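Local structure of ORF10 (Moritella marina, 6RIW) at residues 605-610 against 942-947. The protein probably catalyses the chain-extending condensation step of polyunsaturated fatty acid synthesis, this chain being the ketosynthase and chain length factor part of a larger synthase. Sequence-based numbering, arbitrary orientation.
Sequences LLQQGI and NKVNQP
The Schellman turn that ends helix 597-608 is bonded here to an extended loop, with Gln-607 and Gln-608 meeting Asn-942, Val-944 and Asn-945. Gly-609 takes positive phi (96°), and Ile-610 N and Gly-609 N bond back into the last turn. Asn-942 takes the carbonyls of that turn. Its ND2 donates to Gln-607 O at 2.9 Å, with the acceptor lying in the amide plane. Its backbone N donates to Gln-608 O at 3.1 Å.

In return Gln-608 NE2 donates to Asn-942 O (2.9 Å), which lies near the Gln-608 amide plane. CG of Gln-608 also presses on CG1 of Val-944, at 3.5 Å. The Gln-608 amide is gripped further by the 152-154 loop: Asp-152 O accepts from NE2 and Gln-154 N donates to OE1. Both polar atoms of this buried amide are thus satisfied. Gln-154 OE1 in turn accepts from Val-944 N, linking all three chain segments.

Gln-607 reaches across to the loop further on, at Val-944 and Asn-945. Its CG stands anti to the carbonyl carbon (chi1 -73°) and the chain is extended beyond it. At the tip, OE1 accepts from Asn-945 N at 2.9 Å in a nearly straight bond, 172° at the hydrogen. A water also donates to OE1 and accepts from Gln-946 N, so two donors hold this oxygen. The side chain crosses Val-944 at about a right angle.

The contact ties a helix of the second ketosynthase-family region to the extended chain beyond helix 929-934, far from the magnesium site. The positive-phi glycine and the bonds back into the last turn are those of a Schellman C-terminal motif, with the carbonyls of Gln-607 and Gln-608 taken up by Asn-942 of the distant loop.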
loop_
_atom_site.group_PDB
_atom_site.type_symbol
_atom_site.label_atom_id
_atom_site.label_comp_id
_atom_site.label_asym_id
_atom_site.label_seq_id
_atom_site.Cartn_x
_atom_site.Cartn_y
_atom_site.Cartn_z
ATOM N N LEU A 605 32.890 1.313 -17.694
ATOM C CA LEU A 605 33.736 1.441 -18.880
ATOM C C LEU A 605 34.744 2.568 -18.723
ATOM O O LEU A 605 35.928 2.411 -19.059
ATOM C CB LEU A 605 32.876 1.696 -20.109
ATOM C CG LEU A 605 31.972 0.526 -20.489
ATOM C CD1 LEU A 605 30.947 1.052 -21.486
ATOM C CD2 LEU A 605 32.804 -0.621 -21.066
ATOM N N LEU A 606 34.286 3.715 -18.219
ATOM C CA LEU A 606 35.189 4.836 -17.981
ATOM C C LEU A 606 36.272 4.455 -16.986
ATOM O O LEU A 606 37.472 4.570 -17.268
ATOM C CB LEU A 606 34.381 6.040 -17.479
ATOM C CG LEU A 606 35.031 7.412 -17.656
ATOM C CD1 LEU A 606 35.308 7.665 -19.118
ATOM C CD2 LEU A 606 34.116 8.474 -17.081
ATOM N N GLN A 607 35.872 3.997 -15.802
ATOM C CA GLN A 607 36.853 3.795 -14.752
ATOM C C GLN A 607 37.833 2.694 -15.104
ATOM O O GLN A 607 39.003 2.776 -14.714
ATOM C CB GLN A 607 36.166 3.502 -13.423
ATOM C CG GLN A 607 35.528 4.754 -12.835
ATOM C CD GLN A 607 34.602 4.462 -11.692
ATOM O OE1 GLN A 607 34.808 3.520 -10.926
ATOM N NE2 GLN A 607 33.575 5.291 -11.550
ATOM N N GLN A 608 37.394 1.671 -15.853
ATOM C CA GLN A 608 38.299 0.566 -16.120
ATOM C C GLN A 608 39.212 0.832 -17.308
ATOM O O GLN A 608 40.142 0.051 -17.533
ATOM C CB GLN A 608 37.513 -0.732 -16.341
ATOM C CG GLN A 608 36.775 -1.170 -15.056
ATOM C CD GLN A 608 36.612 -2.679 -14.966
ATOM O OE1 GLN A 608 35.754 -3.239 -15.620
ATOM N NE2 GLN A 608 37.421 -3.334 -14.131
ATOM N N GLY A 609 38.957 1.890 -18.064
ATOM C CA GLY A 609 39.871 2.331 -19.094
ATOM C C GLY A 609 39.559 1.839 -20.483
ATOM O O GLY A 609 40.441 1.878 -21.349
ATOM N N ILE A 610 38.335 1.390 -20.737
ATOM C CA ILE A 610 37.959 0.858 -22.044
ATOM C C ILE A 610 37.055 1.875 -22.721
ATOM O O ILE A 610 35.914 2.099 -22.290
ATOM C CB ILE A 610 37.276 -0.506 -21.927
ATOM C CG1 ILE A 610 38.222 -1.497 -21.254
ATOM C CG2 ILE A 610 36.848 -0.999 -23.317
ATOM C CD1 ILE A 610 39.498 -1.811 -22.043
ATOM N N ASN A 942 41.714 -1.142 -15.112
ATOM C CA ASN A 942 41.764 -0.573 -13.770
ATOM C C ASN A 942 40.624 -1.137 -12.923
ATOM O O ASN A 942 39.550 -1.448 -13.430
ATOM C CB ASN A 942 41.616 0.952 -13.785
ATOM C CG ASN A 942 42.411 1.618 -14.867
ATOM O OD1 ASN A 942 43.599 1.346 -15.035
ATOM N ND2 ASN A 942 41.759 2.519 -15.602
ATOM N N LYS A 943 40.860 -1.250 -11.621
ATOM C CA LYS A 943 39.755 -1.553 -10.716
ATOM C C LYS A 943 38.810 -0.356 -10.635
ATOM O O LYS A 943 39.246 0.801 -10.667
ATOM C CB LYS A 943 40.289 -1.917 -9.329
ATOM C CG LYS A 943 41.088 -3.218 -9.306
ATOM C CD LYS A 943 40.805 -4.014 -8.035
ATOM C CE LYS A 943 42.093 -4.300 -7.273
ATOM N NZ LYS A 943 43.115 -4.908 -8.171
ATOM N N VAL A 944 37.495 -0.633 -10.558
ATOM C CA VAL A 944 36.544 0.456 -10.357
ATOM C C VAL A 944 36.638 0.963 -8.925
ATOM O O VAL A 944 37.084 0.268 -7.998
ATOM C CB VAL A 944 35.097 0.043 -10.675
ATOM C CG1 VAL A 944 34.979 -0.332 -12.129
ATOM C CG2 VAL A 944 34.680 -1.115 -9.771
ATOM N N ASN A 945 36.162 2.181 -8.743
ATOM C CA ASN A 945 36.202 2.795 -7.425
ATOM C C ASN A 945 35.182 2.169 -6.478
ATOM O O ASN A 945 35.472 1.955 -5.294
ATOM C CB ASN A 945 35.952 4.290 -7.564
ATOM C CG ASN A 945 36.220 5.025 -6.282
ATOM O OD1 ASN A 945 37.302 4.893 -5.688
ATOM N ND2 ASN A 945 35.226 5.789 -5.819
ATOM N N GLN A 946 33.983 1.871 -6.975
ATOM C CA GLN A 946 32.909 1.331 -6.135
ATOM C C GLN A 946 32.276 0.132 -6.825
ATOM O O GLN A 946 31.317 0.283 -7.589
ATOM C CB GLN A 946 31.857 2.394 -5.828
ATOM C CG GLN A 946 30.810 1.924 -4.821
ATOM C CD GLN A 946 31.425 1.293 -3.590
ATOM O OE1 GLN A 946 31.564 0.066 -3.492
ATOM N NE2 GLN A 946 31.810 2.131 -2.640
ATOM N N PRO A 947 32.788 -1.066 -6.586
ATOM C CA PRO A 947 32.187 -2.264 -7.180
ATOM C C PRO A 947 30.881 -2.603 -6.469
ATOM O O PRO A 947 30.554 -2.034 -5.425
ATOM C CB PRO A 947 33.244 -3.339 -6.953
ATOM C CG PRO A 947 33.975 -2.878 -5.718
ATOM C CD PRO A 947 33.921 -1.384 -5.697
HETATM O O HOH W 1 32.869 2.989 -9.278
#